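Local coordinates for protein predicted ATPase involved in replication control, Cdc46/Mcm family (Methanopyrus kandleri AV19, PDB 3F8T) that is a predicted ATPase of the Cdc46/Mcm family that probably binds ATP and single-stranded DNA, as in the MCM helicases of DNA replication, at residues Val22-Leu28 with Pro79-Leu84; Leu28-Val32 with Leu66-Ile70; Pro54-Arg60 with Arg95-Leu101; Arg107-Ile111 with Thr141-Val146; Ala117-Gly123 with Arg160-Ile166. The protein carries 2 engineered substitutions. All coordinates share one frame. Numbering follows the deposited sequence.

Contact 1 (Val22-Leu28 with Pro79-Leu84); sequences VASRFGL and PALREL
Val22-Arg25 is the last turn of helix 19-25. Phe26 leaves helical angles, and Gly27 has positive phi (70/33). Leu28 is extended (-109/140). Two bonds close the helix as a Schellman motif with Gly27 as C-prime: Leu28 N to Ala23 O (2.8 Å) and Gly27 N to Ser24 O (3.2 Å). Pro79-Leu84 is helical throughout and belongs to helix 74-88, which is kinked at Pro79. The backbones come nearest at Phe26 and Ala80, with CA atoms 6.1 Å apart. Phe26 (chi1 m, chi2 92°) lays its ring over Ala80. Ala80 CA sits 3.8 Å from the ring centroid, almost on the normal, in a CH-pi contact. Phe26 CE2 is 3.8 Å from Pro79 CB, and Phe26 CE1 is 3.7 Å from Glu83 CB. The helix end is packed on helix 74-88 within the mainly helical MCM N-terminal domain. Leu28 CD1 meets Ala80 CB at 3.7 Å, and the Leu28 side chain also touches Leu76 and Val77. Val22 (t) puts CG2 3.9 Å from Leu84 CD2 and touches Leu33 of helix 30-37. Arg25 (chi1 t, chi3 p) and Glu83 (t, p) form a salt bridge, Arg25 NH2 to Glu83 OE2 at 3.3 Å; as a hydrogen bond it is weak.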
# COMPACT_ATOMS: atom_id res chain seq x y z
N VAL A 22 -11.72 45.29 3.89
CA VAL A 22 -11.32 44.06 3.21
C VAL A 22 -12.50 43.09 3.17
O VAL A 22 -12.82 42.55 2.11
CB VAL A 22 -10.07 43.38 3.85
CG1 VAL A 22 -9.67 42.14 3.07
CG2 VAL A 22 -8.89 44.33 3.90
N ALA A 23 -13.16 42.90 4.31
CA ALA A 23 -14.32 42.00 4.41
C ALA A 23 -15.39 42.37 3.38
O ALA A 23 -15.86 41.51 2.63
CB ALA A 23 -14.89 42.01 5.82
N SER A 24 -15.74 43.66 3.34
CA SER A 24 -16.76 44.17 2.43
C SER A 24 -16.39 43.89 0.98
O SER A 24 -17.23 43.42 0.19
CB SER A 24 -16.94 45.68 2.64
OG SER A 24 -17.94 46.21 1.78
N ARG A 25 -15.13 44.17 0.65
CA ARG A 25 -14.54 43.94 -0.67
C ARG A 25 -14.68 42.49 -1.15
O ARG A 25 -14.86 42.25 -2.34
CB ARG A 25 -13.06 44.34 -0.64
CG ARG A 25 -12.39 44.47 -2.00
CD ARG A 25 -11.40 45.64 -2.00
NE ARG A 25 -10.06 45.32 -1.50
CZ ARG A 25 -9.51 45.85 -0.40
NH1 ARG A 25 -10.16 46.73 0.36
NH2 ARG A 25 -8.28 45.49 -0.05
N PHE A 26 -14.60 41.54 -0.22
CA PHE A 26 -14.61 40.12 -0.55
C PHE A 26 -15.93 39.44 -0.21
O PHE A 26 -16.04 38.22 -0.30
CB PHE A 26 -13.42 39.45 0.14
CG PHE A 26 -12.11 39.73 -0.52
CD1 PHE A 26 -11.33 40.82 -0.11
CD2 PHE A 26 -11.67 38.95 -1.59
CE1 PHE A 26 -10.12 41.10 -0.74
CE2 PHE A 26 -10.46 39.22 -2.22
CZ PHE A 26 -9.68 40.30 -1.80
N GLY A 27 -16.93 40.24 0.16
CA GLY A 27 -18.28 39.75 0.43
C GLY A 27 -18.38 38.92 1.70
O GLY A 27 -19.18 37.99 1.75
N LEU A 28 -17.57 39.26 2.70
CA LEU A 28 -17.54 38.59 4.00
C LEU A 28 -18.12 39.46 5.09
O LEU A 28 -17.85 40.66 5.12
CB LEU A 28 -16.09 38.24 4.39
CG LEU A 28 -15.35 37.28 3.47
CD1 LEU A 28 -13.92 37.15 3.95
CD2 LEU A 28 -16.05 35.92 3.46
N PRO A 79 -8.78 34.22 -0.55
CA PRO A 79 -8.23 35.45 -1.17
C PRO A 79 -8.30 36.70 -0.27
O PRO A 79 -7.45 37.60 -0.41
CB PRO A 79 -9.10 35.64 -2.42
CG PRO A 79 -10.32 34.89 -2.16
CD PRO A 79 -9.93 33.71 -1.31
N ALA A 80 -9.28 36.75 0.63
CA ALA A 80 -9.36 37.86 1.60
C ALA A 80 -8.13 37.86 2.49
O ALA A 80 -7.51 38.90 2.72
CB ALA A 80 -10.62 37.75 2.44
N LEU A 81 -7.79 36.68 3.00
CA LEU A 81 -6.60 36.51 3.83
C LEU A 81 -5.33 36.83 3.04
O LEU A 81 -4.47 37.54 3.53
CB LEU A 81 -6.56 35.10 4.43
CG LEU A 81 -7.75 34.76 5.35
CD1 LEU A 81 -7.60 33.38 5.99
CD2 LEU A 81 -7.92 35.85 6.44
N ARG A 82 -5.22 36.33 1.81
CA ARG A 82 -4.08 36.70 0.96
C ARG A 82 -3.94 38.22 0.83
O ARG A 82 -2.83 38.76 0.90
CB ARG A 82 -4.18 36.03 -0.42
CG ARG A 82 -3.69 34.58 -0.44
CD ARG A 82 -3.40 34.07 -1.85
NE ARG A 82 -4.59 33.48 -2.45
CZ ARG A 82 -5.39 34.09 -3.33
NH1 ARG A 82 -6.46 33.46 -3.82
NH2 ARG A 82 -5.12 35.33 -3.73
N GLU A 83 -5.07 38.90 0.64
CA GLU A 83 -5.09 40.36 0.54
C GLU A 83 -4.59 41.04 1.82
O GLU A 83 -3.77 41.96 1.77
CB GLU A 83 -6.49 40.86 0.12
CG GLU A 83 -6.66 42.37 0.02
CD GLU A 83 -5.63 43.04 -0.89
OE1 GLU A 83 -5.15 42.41 -1.86
OE2 GLU A 83 -5.31 44.22 -0.64
N LEU A 84 -5.08 40.59 2.97
CA LEU A 84 -4.57 41.06 4.27
C LEU A 84 -3.05 40.89 4.39
O LEU A 84 -2.37 41.80 4.85
CB LEU A 84 -5.25 40.33 5.43
CG LEU A 84 -6.67 40.72 5.86
CD1 LEU A 84 -7.15 39.76 6.92
CD2 LEU A 84 -6.75 42.16 6.35

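Contact 2 (Leu28-Val32 with Leu66-Ile70); sequences LPTRV and LASWI
Leu28 and Pro29 are extended (-109/140 and -58/135). The chain then turns into helix 30-37, so Arg31 and Val32 are helical. Leu66-Ile70 is a continuous helical piece of helix 64-72, with Ile70 N bonded to Leu66 O at 2.8 Å. The nearest CA atoms, those of Val32 and Leu66, are 7.6 Å apart. Side chains fill the gap. Val32 (t) is the main bump. It enters the hollow between Leu66, Trp69 and Ile70, the residues on the facing side of helix 64-72. Val32 CG2 lies 3.9 Å from Leu66 CD1 and 3.9 Å from Trp69 CZ3, and Val32 CG1 lies 4.2 Å from Ile70 CG1. Trp69 (chi1 t, chi2 92°) is the bump from the other side. The far corner of its indole reaches the turn before helix 30-37, where Trp69 CH2 is 3.7 Å from Leu28 CD2 and 3.9 Å from Pro29 CD. Leu28 CD2 meets the ring at its edge. Leu66 (t, p) points across too, and its CD2 is 4.1 Å from Arg31 NH2. That guanidinium has its salt bridge with Glu35 in its own helix. The start of helix 30-37 and the turn before it pack on helix 64-72 within the MCM N-terminal domain. The contact is almost wholly apolar, with no polar bond, so it depends on side-chain fit and burial of surface.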
# COMPACT_ATOMS: atom_id res chain seq x y z
N LEU A 28 -17.57 39.26 2.70
CA LEU A 28 -17.54 38.59 4.00
C LEU A 28 -18.12 39.46 5.09
O LEU A 28 -17.85 40.66 5.12
CB LEU A 28 -16.09 38.24 4.39
CG LEU A 28 -15.35 37.28 3.47
CD1 LEU A 28 -13.92 37.15 3.95
CD2 LEU A 28 -16.05 35.92 3.46
N PRO A 29 -18.90 38.87 6.02
CA PRO A 29 -19.28 39.62 7.22
C PRO A 29 -18.01 40.06 7.91
O PRO A 29 -17.07 39.26 8.03
CB PRO A 29 -20.01 38.57 8.07
CG PRO A 29 -20.47 37.54 7.11
CD PRO A 29 -19.44 37.49 6.02
N THR A 30 -17.96 41.32 8.33
CA THR A 30 -16.78 41.84 9.02
C THR A 30 -16.32 40.96 10.20
O THR A 30 -15.12 40.75 10.38
CB THR A 30 -16.98 43.32 9.47
OG1 THR A 30 -17.23 44.13 8.31
CG2 THR A 30 -15.74 43.85 10.15
N ARG A 31 -17.26 40.45 10.99
CA ARG A 31 -16.90 39.62 12.15
C ARG A 31 -16.07 38.37 11.78
O ARG A 31 -15.18 37.96 12.54
CB ARG A 31 -18.13 39.27 13.00
CG ARG A 31 -19.22 38.48 12.29
CD ARG A 31 -20.27 37.92 13.29
NE ARG A 31 -19.74 36.84 14.12
CZ ARG A 31 -19.54 35.59 13.70
NH1 ARG A 31 -19.82 35.25 12.44
NH2 ARG A 31 -19.05 34.68 14.53
N VAL A 32 -16.36 37.76 10.63
CA VAL A 32 -15.58 36.63 10.14
C VAL A 32 -14.10 36.99 10.12
O VAL A 32 -13.28 36.26 10.70
CB VAL A 32 -16.05 36.13 8.73
CG1 VAL A 32 -15.07 35.07 8.15
CG2 VAL A 32 -17.44 35.56 8.83
N LEU A 66 -18.48 28.86 13.25
CA LEU A 66 -17.68 29.73 12.39
C LEU A 66 -16.62 28.94 11.61
O LEU A 66 -16.42 29.18 10.42
CB LEU A 66 -17.01 30.86 13.20
CG LEU A 66 -16.15 31.84 12.39
CD1 LEU A 66 -16.88 32.48 11.19
CD2 LEU A 66 -15.51 32.93 13.26
N ALA A 67 -15.95 28.01 12.29
CA ALA A 67 -14.96 27.14 11.66
C ALA A 67 -15.62 26.44 10.46
O ALA A 67 -15.08 26.41 9.35
CB ALA A 67 -14.43 26.10 12.68
N SER A 68 -16.81 25.91 10.70
CA SER A 68 -17.59 25.24 9.68
C SER A 68 -17.95 26.17 8.52
O SER A 68 -17.80 25.80 7.35
CB SER A 68 -18.85 24.67 10.32
OG SER A 68 -19.57 23.92 9.38
N TRP A 69 -18.41 27.38 8.83
CA TRP A 69 -18.79 28.37 7.81
C TRP A 69 -17.59 28.71 6.94
O TRP A 69 -17.70 28.85 5.71
CB TRP A 69 -19.32 29.64 8.48
CG TRP A 69 -19.95 30.61 7.51
CD1 TRP A 69 -21.28 30.68 7.16
CD2 TRP A 69 -19.29 31.63 6.75
NE1 TRP A 69 -21.48 31.69 6.24
CE2 TRP A 69 -20.28 32.29 5.97
CE3 TRP A 69 -17.96 32.06 6.67
CZ2 TRP A 69 -19.97 33.34 5.11
CZ3 TRP A 69 -17.65 33.11 5.81
CH2 TRP A 69 -18.66 33.75 5.04
N ILE A 70 -16.44 28.88 7.59
CA ILE A 70 -15.21 29.25 6.89
C ILE A 70 -14.80 28.15 5.91
O ILE A 70 -14.49 28.44 4.75
CB ILE A 70 -14.07 29.60 7.88
CG1 ILE A 70 -14.38 30.93 8.58
CG2 ILE A 70 -12.73 29.70 7.14
CD1 ILE A 70 -13.42 31.28 9.72

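Contact 3 (Pro54-Arg60 with Arg95-Leu101); sequences PVVLDLR and RVRFRGL
Strands 55-58 and 96-99 form a two-stranded parallel sheet in the MCM N-terminal domain, joined by a beta-alpha-beta crossover through helices 64-72 and 74-88. Their axes cross at -22°, 4.6 Å apart. Val55 pairs with Val96. Arg95 O accepts from Val55 N (2.8 Å). The Arg95 guanidinium lies over Pro54 CG and bonds to Gly52. Val96 faces with Val55, Leu57 and Phe98 toward helices 40-47 and 74-88. Arg97 N gives to Val55 O (2.8 Å), and Arg97 O accepts from Leu57 N (2.9 Å). Its side chain (m, m, t) runs on the other face, with CG 3.5 Å from Pro54 CB. Phe98 (m) puts CE2 4.0 Å from Leu57 CD2. Arg99 N gives to Leu57 O, and Arg99 O accepts from Leu59 N, both at 2.9 Å. Arg99 CG packs on Val56 CG1 (3.7 Å), and its NE pairs with Glu176 of the OB fold. Gly100 has positive phi (71/44), and a CB would clash with Arg60 and Asp58. Leu101 CA lies 4.3 Å from Leu59 CD1. Asp58 OD1 holds Arg60 N in an Asx turn (3.0 Å), and Asp58 OD2 salt-bridges Arg60 NH1 (3.0 Å). Arg60 CZ sits 3.5 Å from Gly100 CA.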
# COMPACT_ATOMS: atom_id res chain seq x y z
N PRO A 54 3.92 30.52 5.24
CA PRO A 54 2.55 30.96 4.95
C PRO A 54 1.85 31.46 6.21
O PRO A 54 2.22 31.08 7.32
CB PRO A 54 1.87 29.69 4.45
CG PRO A 54 2.99 28.74 4.12
CD PRO A 54 4.05 29.06 5.10
N VAL A 55 0.87 32.33 6.03
CA VAL A 55 0.03 32.73 7.14
C VAL A 55 -0.91 31.56 7.41
O VAL A 55 -1.40 30.92 6.48
CB VAL A 55 -0.72 34.04 6.84
CG1 VAL A 55 -1.47 34.52 8.05
CG2 VAL A 55 0.29 35.11 6.43
N VAL A 56 -1.12 31.24 8.68
CA VAL A 56 -1.83 30.03 9.06
C VAL A 56 -3.08 30.36 9.87
O VAL A 56 -3.01 31.14 10.83
CB VAL A 56 -0.91 29.06 9.88
CG1 VAL A 56 -1.71 28.03 10.63
CG2 VAL A 56 0.10 28.37 8.96
N LEU A 57 -4.21 29.80 9.47
CA LEU A 57 -5.42 29.88 10.27
C LEU A 57 -5.76 28.51 10.82
O LEU A 57 -6.08 27.61 10.06
CB LEU A 57 -6.61 30.45 9.48
CG LEU A 57 -8.01 30.41 10.15
CD1 LEU A 57 -8.05 31.16 11.49
CD2 LEU A 57 -9.06 30.96 9.21
N ASP A 58 -5.67 28.36 12.14
CA ASP A 58 -6.08 27.13 12.79
C ASP A 58 -7.53 27.29 13.21
O ASP A 58 -7.85 28.05 14.15
CB ASP A 58 -5.19 26.80 14.00
CG ASP A 58 -5.43 25.40 14.53
OD1 ASP A 58 -6.60 25.01 14.62
OD2 ASP A 58 -4.46 24.69 14.88
N LEU A 59 -8.40 26.58 12.50
CA LEU A 59 -9.85 26.68 12.67
C LEU A 59 -10.37 26.26 14.04
O LEU A 59 -11.46 26.65 14.44
CB LEU A 59 -10.55 25.86 11.57
CG LEU A 59 -10.33 26.40 10.15
CD1 LEU A 59 -10.87 25.44 9.10
CD2 LEU A 59 -10.96 27.79 10.01
N ARG A 60 -9.58 25.46 14.77
CA ARG A 60 -9.97 25.05 16.13
C ARG A 60 -9.90 26.23 17.09
O ARG A 60 -10.43 26.15 18.21
CB ARG A 60 -9.03 23.99 16.67
CG ARG A 60 -8.92 22.75 15.87
CD ARG A 60 -7.42 22.46 15.82
NE ARG A 60 -7.09 21.14 15.37
CZ ARG A 60 -5.96 20.83 14.76
NH1 ARG A 60 -5.04 21.76 14.47
NH2 ARG A 60 -5.76 19.58 14.41
N ARG A 95 0.86 33.44 0.83
CA ARG A 95 0.41 32.07 0.97
C ARG A 95 -0.36 31.90 2.27
O ARG A 95 0.03 32.42 3.32
CB ARG A 95 1.58 31.09 0.89
CG ARG A 95 2.47 31.30 -0.33
CD ARG A 95 2.91 29.99 -0.99
NE ARG A 95 3.64 29.05 -0.12
CZ ARG A 95 4.60 29.36 0.76
NH1 ARG A 95 5.00 30.61 0.92
NH2 ARG A 95 5.16 28.40 1.47
N VAL A 96 -1.48 31.19 2.17
CA VAL A 96 -2.36 30.96 3.30
C VAL A 96 -2.58 29.46 3.47
O VAL A 96 -2.78 28.73 2.49
CB VAL A 96 -3.72 31.71 3.13
CG1 VAL A 96 -4.75 31.24 4.16
CG2 VAL A 96 -3.51 33.22 3.23
N ARG A 97 -2.52 29.00 4.72
CA ARG A 97 -2.76 27.61 5.03
C ARG A 97 -3.85 27.54 6.08
O ARG A 97 -3.99 28.44 6.92
CB ARG A 97 -1.49 26.94 5.54
CG ARG A 97 -0.31 26.90 4.54
CD ARG A 97 -0.58 25.96 3.34
NE ARG A 97 0.57 25.88 2.44
CZ ARG A 97 0.65 26.47 1.25
NH1 ARG A 97 -0.37 27.18 0.78
NH2 ARG A 97 1.74 26.32 0.51
N PHE A 98 -4.63 26.47 6.04
CA PHE A 98 -5.63 26.23 7.06
C PHE A 98 -5.26 24.95 7.80
O PHE A 98 -4.83 23.96 7.18
CB PHE A 98 -7.03 26.11 6.45
CG PHE A 98 -7.48 27.33 5.68
CD1 PHE A 98 -7.14 27.49 4.33
CD2 PHE A 98 -8.26 28.31 6.29
CE1 PHE A 98 -7.57 28.61 3.60
CE2 PHE A 98 -8.70 29.44 5.57
CZ PHE A 98 -8.34 29.59 4.23
N ARG A 99 -5.45 24.97 9.11
CA ARG A 99 -5.27 23.78 9.94
C ARG A 99 -6.56 23.54 10.70
O ARG A 99 -7.39 24.46 10.85
CB ARG A 99 -4.11 23.98 10.93
CG ARG A 99 -2.80 24.48 10.30
CD ARG A 99 -2.13 23.41 9.42
NE ARG A 99 -1.28 23.96 8.36
CZ ARG A 99 0.01 24.29 8.50
NH1 ARG A 99 0.63 24.13 9.66
NH2 ARG A 99 0.69 24.78 7.46
N GLY A 100 -6.75 22.31 11.15
CA GLY A 100 -7.84 21.98 12.05
C GLY A 100 -9.21 21.99 11.40
O GLY A 100 -10.16 22.51 11.97
N LEU A 101 -9.30 21.42 10.20
CA LEU A 101 -10.58 21.21 9.52
C LEU A 101 -11.57 20.47 10.41
O LEU A 101 -11.20 19.46 11.00
CB LEU A 101 -10.39 20.38 8.24
CG LEU A 101 -9.93 21.08 6.96
CD1 LEU A 101 -8.58 21.76 7.16
CD2 LEU A 101 -9.86 20.07 5.80

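Contact 4 (Arg107-Ile111 with Thr141-Val146); sequences RVERI and TGSELV
Arg107-Ile111 is irregular loop backbone. Thr141-Glu144 is a turn, with Thr141 N bonded to Glu144 O at 3.0 Å, and Leu145-Val146 opens strand 145-149. CA atoms come nearest at Glu109 and Ser143, 6.5 Å apart. Glu144 is the central side chain (chi1 p, chi2 t, chi3 2°). It extends across the gap, and its OE2 accepts from Ile111 N at 2.9 Å. Water 1 adds a second link: it donates to Glu144 OE2 (2.7 Å) and Val108 O (2.9 Å) and accepts from Thr141 OG1 (2.6 Å), with Thr141 in rotamer p. The turn joins strand 134-140 to strand 145-149, two strands of the OB fold. The contact ties the loop leading into strand 118-130 to one of that fold's hairpins. Ile111 adopts chi1 p with chi2 off at 141°. Its CD1 touches Val146 CG1 (t) at 3.9 Å, and both side chains pack on Ile121 of strand 118-130. Arg110 (m, m, t) has a CB directed away, but its end folds back over the turn. Its NH2 is 3.7 Å from Ser143 CB. Glu144 OE1 lies 4.0 Å from Arg110 NE but well out of the guanidinium plane, so only the charges are near.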
# COMPACT_ATOMS: atom_id res chain seq x y z
N ARG A 107 -11.18 13.84 4.48
CA ARG A 107 -11.29 12.58 3.74
C ARG A 107 -12.62 12.45 3.01
O ARG A 107 -13.32 11.45 3.13
CB ARG A 107 -11.08 11.39 4.68
CG ARG A 107 -9.71 11.36 5.32
CD ARG A 107 -9.64 10.30 6.42
NE ARG A 107 -8.37 10.39 7.14
CZ ARG A 107 -8.19 11.07 8.27
NH1 ARG A 107 -9.20 11.73 8.84
NH2 ARG A 107 -6.98 11.09 8.83
N VAL A 108 -12.95 13.50 2.26
CA VAL A 108 -14.20 13.60 1.52
C VAL A 108 -14.25 12.55 0.41
O VAL A 108 -13.34 12.43 -0.41
CB VAL A 108 -14.39 15.03 0.94
CG1 VAL A 108 -15.47 15.07 -0.13
CG2 VAL A 108 -14.73 16.01 2.07
N GLU A 109 -15.34 11.78 0.39
CA GLU A 109 -15.50 10.69 -0.55
C GLU A 109 -16.09 11.12 -1.89
O GLU A 109 -15.93 10.41 -2.89
CB GLU A 109 -16.32 9.57 0.10
CG GLU A 109 -15.63 8.95 1.30
CD GLU A 109 -16.37 7.74 1.86
OE1 GLU A 109 -17.17 7.13 1.12
OE2 GLU A 109 -16.14 7.41 3.05
N ARG A 110 -16.78 12.27 -1.90
CA ARG A 110 -17.38 12.83 -3.12
C ARG A 110 -17.16 14.34 -3.16
O ARG A 110 -17.82 15.07 -2.44
CB ARG A 110 -18.90 12.53 -3.18
CG ARG A 110 -19.25 11.08 -3.46
CD ARG A 110 -18.60 10.58 -4.75
NE ARG A 110 -18.59 9.12 -4.81
CZ ARG A 110 -19.50 8.40 -5.46
NH1 ARG A 110 -20.48 9.00 -6.12
NH2 ARG A 110 -19.42 7.08 -5.46
N ILE A 111 -16.24 14.81 -3.99
CA ILE A 111 -15.81 16.23 -3.93
C ILE A 111 -16.74 17.24 -4.63
O ILE A 111 -16.76 18.42 -4.26
CB ILE A 111 -14.35 16.46 -4.43
CG1 ILE A 111 -14.23 16.25 -5.94
CG2 ILE A 111 -13.36 15.58 -3.66
CD1 ILE A 111 -13.29 17.27 -6.63
N THR A 141 -9.59 8.14 -4.43
CA THR A 141 -9.95 8.28 -3.01
C THR A 141 -10.80 7.10 -2.50
O THR A 141 -11.30 7.12 -1.37
CB THR A 141 -10.70 9.60 -2.72
OG1 THR A 141 -11.89 9.65 -3.50
CG2 THR A 141 -9.84 10.80 -3.08
N GLY A 142 -10.93 6.06 -3.31
CA GLY A 142 -11.69 4.88 -2.90
C GLY A 142 -12.92 4.69 -3.75
O GLY A 142 -13.08 3.65 -4.39
N SER A 143 -13.80 5.69 -3.78
CA SER A 143 -15.02 5.59 -4.59
C SER A 143 -14.99 6.40 -5.88
O SER A 143 -15.80 6.17 -6.78
CB SER A 143 -16.27 5.98 -3.78
OG SER A 143 -16.22 5.42 -2.49
N GLU A 144 -14.04 7.34 -5.99
CA GLU A 144 -13.95 8.19 -7.17
C GLU A 144 -12.52 8.57 -7.48
O GLU A 144 -11.63 8.43 -6.64
CB GLU A 144 -14.81 9.45 -6.99
CG GLU A 144 -14.27 10.44 -5.96
CD GLU A 144 -15.10 11.70 -5.85
OE1 GLU A 144 -16.14 11.81 -6.55
OE2 GLU A 144 -14.74 12.58 -5.04
N LEU A 145 -12.30 9.08 -8.69
CA LEU A 145 -11.01 9.63 -9.07
C LEU A 145 -11.11 11.15 -9.05
O LEU A 145 -12.05 11.72 -9.64
CB LEU A 145 -10.59 9.12 -10.44
CG LEU A 145 -10.53 7.60 -10.60
CD1 LEU A 145 -10.20 7.25 -12.06
CD2 LEU A 145 -9.52 6.97 -9.64
N VAL A 146 -10.17 11.81 -8.38
CA VAL A 146 -10.25 13.25 -8.13
C VAL A 146 -9.14 13.98 -8.86
O VAL A 146 -7.97 13.62 -8.72
CB VAL A 146 -10.16 13.54 -6.60
CG1 VAL A 146 -10.11 15.05 -6.33
CG2 VAL A 146 -11.34 12.90 -5.88
O HOH W 1 -12.90 11.99 -3.22

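Contact 5 (Ala117-Gly123 with Arg160-Ile166)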
# COMPACT_ATOMS: atom_id res chain seq x y z
N ALA A 117 -15.49 24.82 -1.18
CA ALA A 117 -15.14 24.47 0.20
C ALA A 117 -13.69 24.01 0.40
O ALA A 117 -13.08 23.42 -0.52
CB ALA A 117 -16.09 23.40 0.72
N LEU A 118 -13.17 24.28 1.60
CA LEU A 118 -11.91 23.71 2.06
C LEU A 118 -12.18 22.29 2.52
O LEU A 118 -13.07 22.04 3.35
CB LEU A 118 -11.35 24.53 3.23
CG LEU A 118 -10.13 23.94 3.95
CD1 LEU A 118 -8.89 24.08 3.08
CD2 LEU A 118 -9.97 24.65 5.27
N ILE A 119 -11.41 21.35 1.97
CA ILE A 119 -11.57 19.94 2.29
C ILE A 119 -10.21 19.25 2.30
O ILE A 119 -9.22 19.81 1.82
CB ILE A 119 -12.51 19.21 1.26
CG1 ILE A 119 -11.81 19.00 -0.09
CG2 ILE A 119 -13.85 19.97 1.09
CD1 ILE A 119 -12.40 17.91 -0.95
N SER A 120 -10.17 18.02 2.82
CA SER A 120 -9.05 17.13 2.48
C SER A 120 -9.57 15.89 1.76
O SER A 120 -10.73 15.49 1.95
CB SER A 120 -8.21 16.76 3.72
OG SER A 120 -8.75 15.66 4.41
N ILE A 121 -8.73 15.35 0.89
CA ILE A 121 -8.95 14.02 0.33
C ILE A 121 -7.79 13.13 0.73
O ILE A 121 -6.71 13.62 1.06
CB ILE A 121 -9.14 14.04 -1.22
CG1 ILE A 121 -7.90 14.58 -1.96
CG2 ILE A 121 -10.40 14.81 -1.58
CD1 ILE A 121 -7.89 14.31 -3.48
N GLU A 122 -8.01 11.82 0.71
CA GLU A 122 -6.94 10.89 0.95
C GLU A 122 -7.08 9.70 0.01
O GLU A 122 -8.17 9.15 -0.16
CB GLU A 122 -6.98 10.42 2.40
CG GLU A 122 -5.83 9.51 2.81
CD GLU A 122 -5.98 9.07 4.25
OE1 GLU A 122 -6.90 8.29 4.54
OE2 GLU A 122 -5.20 9.54 5.10
N GLY A 123 -5.97 9.34 -0.63
CA GLY A 123 -5.93 8.13 -1.44
C GLY A 123 -4.64 7.95 -2.21
O GLY A 123 -3.61 8.51 -1.85
N ARG A 160 0.53 7.17 -1.51
CA ARG A 160 -0.67 7.47 -0.75
C ARG A 160 -0.52 8.83 -0.05
O ARG A 160 0.45 9.08 0.65
CB ARG A 160 -0.95 6.38 0.27
CG ARG A 160 -2.31 6.50 0.91
CD ARG A 160 -2.73 5.18 1.54
NE ARG A 160 -3.89 5.38 2.39
CZ ARG A 160 -3.83 5.72 3.67
NH1 ARG A 160 -4.96 5.89 4.37
NH2 ARG A 160 -2.65 5.86 4.27
N VAL A 161 -1.51 9.70 -0.25
CA VAL A 161 -1.40 11.08 0.19
C VAL A 161 -2.68 11.59 0.85
O VAL A 161 -3.77 11.10 0.56
CB VAL A 161 -1.02 12.01 -1.01
CG1 VAL A 161 0.33 11.59 -1.59
CG2 VAL A 161 -2.10 11.97 -2.11
N GLU A 162 -2.53 12.54 1.77
CA GLU A 162 -3.64 13.40 2.14
C GLU A 162 -3.38 14.78 1.57
O GLU A 162 -2.29 15.35 1.73
CB GLU A 162 -3.87 13.46 3.66
CG GLU A 162 -5.17 14.21 4.03
CD GLU A 162 -5.61 14.05 5.49
OE1 GLU A 162 -4.74 13.77 6.35
OE2 GLU A 162 -6.82 14.23 5.78
N ILE A 163 -4.38 15.31 0.87
CA ILE A 163 -4.25 16.61 0.20
C ILE A 163 -5.31 17.53 0.73
O ILE A 163 -6.51 17.24 0.67
CB ILE A 163 -4.39 16.53 -1.34
CG1 ILE A 163 -3.40 15.53 -1.94
CG2 ILE A 163 -4.16 17.93 -2.00
CD1 ILE A 163 -3.45 15.43 -3.46
N LEU A 164 -4.86 18.66 1.25
CA LEU A 164 -5.76 19.71 1.67
C LEU A 164 -5.87 20.72 0.54
O LEU A 164 -4.88 21.02 -0.13
CB LEU A 164 -5.18 20.37 2.91
CG LEU A 164 -6.21 20.73 3.96
CD1 LEU A 164 -5.75 20.15 5.30
CD2 LEU A 164 -6.32 22.23 4.02
N GLY A 165 -7.07 21.24 0.32
CA GLY A 165 -7.28 22.17 -0.77
C GLY A 165 -8.66 22.77 -0.81
O GLY A 165 -9.50 22.47 0.02
N ILE A 166 -8.89 23.61 -1.81
CA ILE A 166 -10.20 24.18 -2.03
C ILE A 166 -10.76 23.65 -3.37
O ILE A 166 -10.07 23.67 -4.39
CB ILE A 166 -10.15 25.73 -1.97
CG1 ILE A 166 -9.80 26.20 -0.54
CG2 ILE A 166 -11.51 26.31 -2.36
CD1 ILE A 166 -9.37 27.67 -0.46
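Glu122 OE1 makes a salt bridge with Arg160 NH1 at 3.1 Å, and Arg160 NH2 also bonds to Asp181 O. Ser120 OG donates to Glu162 OE2 at 2.8 Å, and the same OG accepts from Arg107 N. The backbone of this antiparallel pair supplies six more bonds, two each for Ile119 with Gly165, Ile121 with Ile163 and Gly123 with Val161. Ile121 N to Ile163 O is 2.9 Å, and Gly123 N to Val161 O is 3.1 Å. Between them lie the non-hydrogen-bonded pairs, Leu118 with Ile166, Ser120 with Leu164 and Glu122 with Glu162. There CA-H...O contacts fill in, the shortest from Ser120 CA to Ile163 O at 3.1 Å. The strands run at 166° to each other. Leu118 CD1 is 3.3 Å from Leu164 CD2, on the face that also carries Ser120 and Glu122. Leu118 and Ile166 reach Ala74 of helix 74-88. On the opposite face Ile121 CG1 lies 4.1 Å from Ile163 CB. Ile119, Ile121 and Ile163 turn there to Leu172 of strand 171-174. Chemistry thus differs by face. The face of Ile119, Ile121, Val161 and Ile163 is apolar and serves the OB core. On the other, Glu122 OE2 and Glu162 OE1 are like charges 4.4 Å apart; Arg160 engages the first carboxylate and the Ser120 hydroxyl the second.

From the N terminus, contact 1 closes a loop from helix 19-25 to helix 74-88. Contact 2 nests inside it, joining helix 30-37 to helix 64-72, and shares Leu28 with it. Contact 3 crosses both, since strand 55-58 lies within their loops and strand 96-99 beyond them. These three knit the N-terminal domain together. Contacts 4 and 5 come after these three in the chain and cross each other within the OB fold. Contact 4 closes the loop before strand 118-130 onto the 134-140/145-149 hairpin; contact 5 pairs strand 118-130 with strand 160-168. Phe98 and Leu101 of contact 3 touch Leu118 of contact 5, joining the two parts.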